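Local coordinates for protein nucleoside-diphosphate-sugar epimerase (Pseudomonas aeruginosa, PDB 2X4G) that probably acts as an NAD(P)-dependent epimerase or oxidoreductase of the Rossmann-fold epimerase/dehydratase family, with nucleotide sugars as its likely substrates, at residues Glu187-Pro192 and Trp333-Tyr339; Ala127-Pro131 and Gly142-Asp146; Leu24-Ala29 and Ala219-Gly223. All blocks are in the same frame, centred on the assembly; numbering follows the deposited sequence.

Contact 1: Glu187-Pro192 and Trp333-Tyr339; sequences ELDIGP and WFRDNGY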
# COMPACT_ATOMS: atom_id res chain seq x y z
N GLU A 187 -11.02 -27.19 -4.48
CA GLU A 187 -10.24 -27.79 -3.39
C GLU A 187 -8.73 -27.81 -3.69
O GLU A 187 -8.29 -27.64 -4.83
CB GLU A 187 -10.75 -29.19 -3.07
CG GLU A 187 -10.72 -30.15 -4.23
CD GLU A 187 -11.23 -31.54 -3.86
OE1 GLU A 187 -11.67 -31.74 -2.71
OE2 GLU A 187 -11.24 -32.43 -4.75
N LEU A 188 -7.95 -28.02 -2.65
CA LEU A 188 -6.49 -28.04 -2.73
C LEU A 188 -5.88 -26.65 -2.91
O LEU A 188 -4.88 -26.53 -3.57
CB LEU A 188 -6.00 -29.00 -3.83
CG LEU A 188 -6.69 -30.39 -3.88
CD1 LEU A 188 -6.09 -31.27 -4.95
CD2 LEU A 188 -6.67 -31.09 -2.53
N ASP A 189 -6.44 -25.60 -2.31
CA ASP A 189 -5.97 -24.22 -2.53
C ASP A 189 -5.17 -23.79 -1.31
O ASP A 189 -5.73 -23.26 -0.36
CB ASP A 189 -7.17 -23.29 -2.77
CG ASP A 189 -6.78 -21.88 -3.17
OD1 ASP A 189 -5.61 -21.66 -3.56
OD2 ASP A 189 -7.64 -20.96 -3.11
N ILE A 190 -3.87 -24.02 -1.31
CA ILE A 190 -3.15 -24.01 -0.04
C ILE A 190 -3.06 -22.65 0.63
O ILE A 190 -3.35 -22.53 1.82
CB ILE A 190 -1.75 -24.54 -0.13
CG1 ILE A 190 -1.74 -25.94 -0.68
CG2 ILE A 190 -1.13 -24.63 1.29
CD1 ILE A 190 -0.67 -26.77 0.04
N GLY A 191 -2.63 -21.63 -0.09
CA GLY A 191 -2.48 -20.32 0.56
C GLY A 191 -3.50 -19.99 1.66
O GLY A 191 -3.14 -19.90 2.84
N PRO A 192 -4.78 -19.82 1.30
CA PRO A 192 -5.30 -19.97 -0.04
C PRO A 192 -4.86 -18.81 -0.90
O PRO A 192 -4.18 -17.92 -0.43
CB PRO A 192 -6.82 -19.94 0.16
CG PRO A 192 -7.05 -19.39 1.50
CD PRO A 192 -5.75 -19.13 2.16
N TRP A 333 -12.83 -28.46 1.83
CA TRP A 333 -11.40 -28.55 1.90
C TRP A 333 -10.86 -27.56 2.94
O TRP A 333 -10.06 -27.92 3.81
CB TRP A 333 -10.77 -28.34 0.53
CG TRP A 333 -9.37 -28.77 0.53
CD1 TRP A 333 -8.89 -30.04 0.34
CD2 TRP A 333 -8.24 -27.95 0.77
NE1 TRP A 333 -7.51 -30.06 0.43
CE2 TRP A 333 -7.09 -28.79 0.71
CE3 TRP A 333 -8.08 -26.60 1.04
CZ2 TRP A 333 -5.79 -28.30 0.91
CZ3 TRP A 333 -6.77 -26.11 1.25
CH2 TRP A 333 -5.66 -26.96 1.18
N PHE A 334 -11.33 -26.31 2.89
CA PHE A 334 -10.83 -25.30 3.82
C PHE A 334 -11.14 -25.68 5.26
O PHE A 334 -10.32 -25.47 6.14
CB PHE A 334 -11.42 -23.92 3.51
CG PHE A 334 -10.87 -23.29 2.27
CD1 PHE A 334 -9.50 -23.35 1.98
CD2 PHE A 334 -11.69 -22.63 1.40
CE1 PHE A 334 -8.99 -22.78 0.85
CE2 PHE A 334 -11.17 -22.05 0.25
CZ PHE A 334 -9.82 -22.12 -0.02
N ARG A 335 -12.32 -26.24 5.47
CA ARG A 335 -12.76 -26.61 6.79
C ARG A 335 -11.94 -27.78 7.36
O ARG A 335 -11.50 -27.72 8.50
CB ARG A 335 -14.25 -26.94 6.77
CG ARG A 335 -14.89 -26.94 8.16
CD ARG A 335 -16.39 -27.22 8.09
NE ARG A 335 -17.19 -26.01 7.86
CZ ARG A 335 -18.09 -25.86 6.88
NH1 ARG A 335 -18.34 -26.84 6.00
NH2 ARG A 335 -18.76 -24.72 6.79
N ASP A 336 -11.72 -28.84 6.58
CA ASP A 336 -10.97 -30.00 7.07
C ASP A 336 -9.55 -29.64 7.47
O ASP A 336 -8.95 -30.27 8.35
CB ASP A 336 -10.92 -31.12 6.03
CG ASP A 336 -12.30 -31.64 5.68
OD1 ASP A 336 -12.55 -31.95 4.49
OD2 ASP A 336 -13.15 -31.71 6.61
N ASN A 337 -9.01 -28.62 6.80
CA ASN A 337 -7.66 -28.16 7.08
C ASN A 337 -7.62 -26.93 7.98
O ASN A 337 -6.57 -26.36 8.18
CB ASN A 337 -6.93 -27.94 5.76
CG ASN A 337 -6.85 -29.23 4.95
OD1 ASN A 337 -7.52 -29.39 3.93
ND2 ASN A 337 -6.04 -30.17 5.42
N GLY A 338 -8.75 -26.56 8.55
CA GLY A 338 -8.76 -25.58 9.61
C GLY A 338 -8.47 -24.16 9.18
O GLY A 338 -7.88 -23.40 9.95
N TYR A 339 -8.89 -23.78 7.96
CA TYR A 339 -8.80 -22.38 7.52
C TYR A 339 -9.94 -21.54 8.08
O TYR A 339 -9.86 -20.32 8.04
CB TYR A 339 -8.80 -22.26 5.98
CG TYR A 339 -7.54 -22.72 5.30
CD1 TYR A 339 -7.24 -24.08 5.17
CD2 TYR A 339 -6.65 -21.82 4.77
CE1 TYR A 339 -6.08 -24.51 4.55
CE2 TYR A 339 -5.49 -22.24 4.13
CZ TYR A 339 -5.21 -23.58 4.02
OH TYR A 339 -4.05 -23.98 3.39

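Contact 2: Ala127-Pro131 and Gly142-Asp146; sequences AYAMP and GLFYD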
# COMPACT_ATOMS: atom_id res chain seq x y z
N ALA A 127 -6.58 -13.23 -17.96
CA ALA A 127 -7.55 -12.51 -18.75
C ALA A 127 -7.31 -11.02 -18.64
O ALA A 127 -7.92 -10.23 -19.38
CB ALA A 127 -8.95 -12.85 -18.29
N TYR A 128 -6.44 -10.63 -17.71
CA TYR A 128 -6.05 -9.22 -17.53
C TYR A 128 -5.03 -8.77 -18.58
O TYR A 128 -4.80 -7.56 -18.74
CB TYR A 128 -5.56 -8.98 -16.11
CG TYR A 128 -6.67 -9.05 -15.07
CD1 TYR A 128 -7.36 -7.92 -14.68
CD2 TYR A 128 -7.03 -10.27 -14.50
CE1 TYR A 128 -8.39 -8.00 -13.73
CE2 TYR A 128 -8.06 -10.35 -13.56
CZ TYR A 128 -8.73 -9.22 -13.18
OH TYR A 128 -9.74 -9.31 -12.25
N ALA A 129 -4.45 -9.73 -19.31
CA ALA A 129 -3.67 -9.41 -20.51
C ALA A 129 -4.56 -8.86 -21.64
O ALA A 129 -4.06 -8.36 -22.63
CB ALA A 129 -2.87 -10.63 -21.00
N MET A 130 -5.88 -8.96 -21.50
CA MET A 130 -6.80 -8.51 -22.52
C MET A 130 -7.44 -7.22 -22.07
O MET A 130 -7.64 -7.02 -20.87
CB MET A 130 -7.89 -9.55 -22.77
CG MET A 130 -7.40 -10.99 -22.91
SD MET A 130 -8.80 -12.10 -23.25
CE MET A 130 -9.82 -11.91 -21.78
N PRO A 131 -7.75 -6.32 -23.03
CA PRO A 131 -8.54 -5.15 -22.70
C PRO A 131 -10.01 -5.53 -22.57
O PRO A 131 -10.40 -6.66 -22.91
CB PRO A 131 -8.32 -4.24 -23.91
CG PRO A 131 -8.07 -5.16 -25.03
CD PRO A 131 -7.32 -6.31 -24.44
N GLY A 142 -9.74 -12.59 -29.19
CA GLY A 142 -9.37 -11.59 -30.18
C GLY A 142 -9.11 -10.22 -29.60
O GLY A 142 -8.69 -9.33 -30.32
N LEU A 143 -9.39 -10.02 -28.32
CA LEU A 143 -9.17 -8.73 -27.67
C LEU A 143 -7.70 -8.55 -27.37
O LEU A 143 -7.18 -9.20 -26.50
CB LEU A 143 -9.98 -8.63 -26.37
CG LEU A 143 -11.50 -8.69 -26.49
CD1 LEU A 143 -12.10 -8.39 -25.15
CD2 LEU A 143 -12.02 -7.68 -27.54
N PHE A 144 -7.04 -7.65 -28.08
CA PHE A 144 -5.64 -7.36 -27.83
C PHE A 144 -5.43 -5.88 -27.58
O PHE A 144 -6.14 -5.04 -28.11
CB PHE A 144 -4.80 -7.75 -29.03
CG PHE A 144 -4.66 -9.22 -29.25
CD1 PHE A 144 -5.47 -9.88 -30.13
CD2 PHE A 144 -3.68 -9.93 -28.59
CE1 PHE A 144 -5.33 -11.23 -30.35
CE2 PHE A 144 -3.52 -11.29 -28.81
CZ PHE A 144 -4.34 -11.93 -29.68
N TYR A 145 -4.43 -5.57 -26.76
CA TYR A 145 -3.89 -4.22 -26.71
C TYR A 145 -2.97 -4.05 -27.93
O TYR A 145 -2.05 -4.83 -28.11
CB TYR A 145 -3.07 -4.05 -25.43
CG TYR A 145 -3.86 -3.84 -24.16
CD1 TYR A 145 -3.95 -4.85 -23.20
CD2 TYR A 145 -4.47 -2.61 -23.88
CE1 TYR A 145 -4.66 -4.65 -22.02
CE2 TYR A 145 -5.17 -2.40 -22.71
CZ TYR A 145 -5.27 -3.43 -21.78
OH TYR A 145 -5.96 -3.23 -20.60
N ASP A 146 -3.19 -3.04 -28.76
CA ASP A 146 -2.31 -2.83 -29.93
C ASP A 146 -0.82 -2.65 -29.58
O ASP A 146 0.07 -2.93 -30.41
CB ASP A 146 -2.78 -1.63 -30.77
CG ASP A 146 -4.05 -1.93 -31.59
OD1 ASP A 146 -4.29 -3.13 -31.89
OD2 ASP A 146 -4.79 -0.97 -31.93
O HOH W 1 -3.43 -8.33 -25.15

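Contact 3: Leu24-Ala29 and Ala219-Gly223; sequences LLGHHA and AAEAG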
# COMPACT_ATOMS: atom_id res chain seq x y z
N LEU A 24 -2.58 -24.28 -6.88
CA LEU A 24 -3.94 -24.78 -7.07
C LEU A 24 -4.15 -25.28 -8.48
O LEU A 24 -4.61 -26.39 -8.70
CB LEU A 24 -4.98 -23.69 -6.77
CG LEU A 24 -6.46 -24.03 -7.01
CD1 LEU A 24 -6.86 -25.33 -6.32
CD2 LEU A 24 -7.35 -22.87 -6.58
N LEU A 25 -3.82 -24.45 -9.45
CA LEU A 25 -4.13 -24.80 -10.82
C LEU A 25 -3.16 -25.89 -11.35
O LEU A 25 -3.57 -26.79 -12.06
CB LEU A 25 -4.14 -23.54 -11.69
CG LEU A 25 -4.51 -23.80 -13.16
CD1 LEU A 25 -5.91 -24.44 -13.28
CD2 LEU A 25 -4.34 -22.51 -14.02
N GLY A 26 -1.89 -25.83 -10.99
CA GLY A 26 -0.95 -26.89 -11.38
C GLY A 26 -1.29 -28.27 -10.81
O GLY A 26 -1.10 -29.29 -11.47
N HIS A 27 -1.80 -28.32 -9.58
CA HIS A 27 -2.05 -29.59 -8.91
C HIS A 27 -3.14 -30.29 -9.69
O HIS A 27 -3.09 -31.50 -9.91
CB HIS A 27 -2.47 -29.31 -7.48
CG HIS A 27 -2.58 -30.52 -6.61
ND1 HIS A 27 -2.66 -30.43 -5.24
CD2 HIS A 27 -2.64 -31.84 -6.90
CE1 HIS A 27 -2.77 -31.64 -4.72
NE2 HIS A 27 -2.76 -32.52 -5.71
N HIS A 28 -4.11 -29.50 -10.13
CA HIS A 28 -5.25 -30.02 -10.90
C HIS A 28 -4.85 -30.32 -12.36
O HIS A 28 -5.40 -31.23 -12.98
CB HIS A 28 -6.44 -29.04 -10.85
CG HIS A 28 -7.18 -29.03 -9.54
ND1 HIS A 28 -8.13 -29.97 -9.20
CD2 HIS A 28 -7.13 -28.16 -8.50
CE1 HIS A 28 -8.61 -29.69 -8.00
NE2 HIS A 28 -8.03 -28.60 -7.56
N ALA A 29 -3.87 -29.62 -12.94
CA ALA A 29 -3.34 -30.07 -14.23
C ALA A 29 -2.72 -31.45 -14.04
O ALA A 29 -3.00 -32.37 -14.78
CB ALA A 29 -2.34 -29.11 -14.79
N ALA A 219 -11.81 -25.70 -10.19
CA ALA A 219 -10.41 -26.03 -10.28
C ALA A 219 -10.21 -27.33 -11.05
O ALA A 219 -9.36 -27.40 -11.94
CB ALA A 219 -9.80 -26.12 -8.91
N ALA A 220 -10.98 -28.36 -10.69
CA ALA A 220 -10.81 -29.68 -11.30
C ALA A 220 -10.94 -29.56 -12.81
O ALA A 220 -10.14 -30.12 -13.54
CB ALA A 220 -11.83 -30.70 -10.74
N GLU A 221 -11.93 -28.80 -13.26
CA GLU A 221 -12.15 -28.63 -14.69
C GLU A 221 -11.04 -27.83 -15.33
O GLU A 221 -10.55 -28.23 -16.39
CB GLU A 221 -13.50 -27.94 -15.00
CG GLU A 221 -14.65 -28.48 -14.19
CD GLU A 221 -15.89 -28.77 -14.99
OE1 GLU A 221 -15.94 -29.84 -15.62
OE2 GLU A 221 -16.83 -27.95 -14.95
N ALA A 222 -10.65 -26.71 -14.72
CA ALA A 222 -9.63 -25.83 -15.32
C ALA A 222 -8.36 -26.64 -15.63
O ALA A 222 -7.75 -26.48 -16.67
CB ALA A 222 -9.34 -24.64 -14.43
N GLY A 223 -8.01 -27.56 -14.74
CA GLY A 223 -6.94 -28.52 -14.99
C GLY A 223 -7.13 -29.39 -16.22
O GLY A 223 -6.19 -29.66 -16.95
O HOH W 2 -8.03 -32.00 -12.87

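Contact 1: Glu187-Pro192 and Trp333-Tyr339
The loop that follows strand 176-185 of the Rossmann-type sheet meets the last turn of the C-terminal helix 323-336 where Leu-188 and Asp-189 run across the indole of Trp-333. The helix closes with a Schellman motif: Tyr-339 N donates to Phe-334 O (2.9 Å) and Gly-338 N to Arg-335 O (3.0 Å), Gly-338 taking the positive phi. This reversal returns Tyr-339 beside Phe-334, so that three aromatic side chains line the loop. Trp-333 contributes the most surface. With CG anti to the backbone N (chi1 -165°), its ring is carried out to the loop backbone, and Leu-188 CA stands 3.8 Å from the centroid of its six-membered ring, 20° off the normal, as a CH-pi contact. The amide N atoms of Leu-188 and Asp-189 lie over the same face. The Leu-188 side chain leaves the backbone on the far side, yet its CD2 branch folds back to the five-membered ring, crossing the indole at about a right angle. Glu-187 adds its CB methylene, 3.7 Å from Trp-333 CB. Asp-189 presents its carbonyl O to the rim of Phe-334, in the ring plane and 3.5 Å from CE1; its carboxylate turns back into its own loop, accepting from Thr-193 OG1 and Gly-195 N, which should hold this bend in shape. Helix 196-202 also covers Phe-334, through Ile-198 and Thr-199. Pro-192, preceded by a cis peptide bond, packs against both other aromatics: CB touches Phe-334 CE1 at 3.6 Å, while CD slides past Tyr-339 and lies 3.7 Å from its CE2.

Contact 2: Ala127-Pro131 and Gly142-Asp146
Tyr-128 enters the contact with Tyr-145 through its backbone, its carbonyl O lying near the plane of the Tyr-145 ring at the edge, 4.4 Å from CE1. The Tyr-128 side chain turns the other way and hydrogen-bonds Arg-214 through its hydroxyl. At Ala-129 the carbonyl O approaches the same ring edge, 3.6 Å from Tyr-145 CD1, and also accepts a hydrogen bond from a water at 2.6 Å; that water in turn is reached, weakly, by the backbone N of Tyr-145. The short 3-10 turn 127-129 ends as Met-130 N bonds back to Ala-127 O, and Met-130 then leaves in an extended conformation, with CB 3.8 Å from Leu-143 O and its side chain also packing on Arg-238 and Leu-240 of strand 238-247. Both segments belong to the long connection between strand 121-124 and helix 154-171 of the Rossmann-type domain, the helix that in this superfamily usually carries the YxxxK tyrosine and lysine; Tyr-145 touches it at Val-156. Pro-131 gives the largest share of the surface. Its CB sits 3.9 Å from the centroid of the Tyr-145 ring, 17° off the normal, a CH-pi contact over the face, somewhat offset toward the rim. CG of Tyr-145 stands beside its backbone N (chi1 -77°), which brings a face of the ring against the proline. Leu-143 CB lies on the other side of the proline ring, 4.0 Å from Pro-131 CD, whereas Phe-144 O meets the CG rim at 3.6 Å. The Leu-143 isobutyl group reaches past the proline ring, and its CD1 branch comes against Pro-131 O, a carbonyl that accepts a hydrogen bond from Gln-304 NE2.

Contact 3: Leu24-Ala29 and Ala219-Gly223
Helices 24-29 and 219-223 cross at -63° with their axes 7.8 Å apart, and the backbones come closest where Ala-29 CA and Gly-223 CA are 4.0 Å from each other. With no side chain on Gly-223, its CA can settle 3.7 Å from His-28 O and close to Ala-29 N. One turn earlier in helix 219-232, Ala-219 and Ala-220 meet the imidazole of His-28, the residue just before Ala-29. CG beside the backbone N (chi1 -74°) lays the ring across this first turn, where Ala-219 CB makes a CH-pi contact over its face, 3.6 Å from the centroid. The amide N of Ala-220 covers another part of that face, and the Ala-220 CA stands near ND1. Leu-24 CD1 fills the edge, in the ring plane, and also touches Ala-219 CB at 4.0 Å. The rotation of the imidazole is probably fixed by its NE2, which hydrogen-bonds to Glu-187 O and is satisfied there. Elsewhere in the interface, Leu-25 CD1 reaches Ala-222 CB, 3.6 Å away. A water joins the two backbones, donating to His-28 O (2.7 Å) and to Ala-220 O (2.9 Å). Small residues on one helix thus receive larger ones from the other. Leu-24 and Ala-219 both touch Val-184 of strand 176-185, and Leu-25 touches Pro-181, as expected of layers beside a Rossmann sheet. Helix 24-35 follows its first strand and carries Gly-26, the last glycine of a GxxGxxG motif that in relatives lies at the dinucleotide.

Contacts 1 and 3 adjoin, their centres 15 Å apart; their segments alternate along the chain, and the loop after strand 176-185 is packed between helix 24-35 and the C-terminal helix. Contact 2 lies on the opposite side of the chain's centre from contact 1, 32 Å between centres, and 23 Å from contact 3. In sequence it is nested inside the loop closed by contact 3 and finishes before contact 1 begins. The mixed sheet connects all three: contact 3 packs on strand 176-185, contact 1 begins in the loop that leaves it, and contact 2 follows its parallel neighbour, strand 121-124. Contacts 1 and 3 thus tie the C-terminal helix to the N-terminal Rossmann half, while contact 2 shapes the connection to the helix with the probable YxxxK pair.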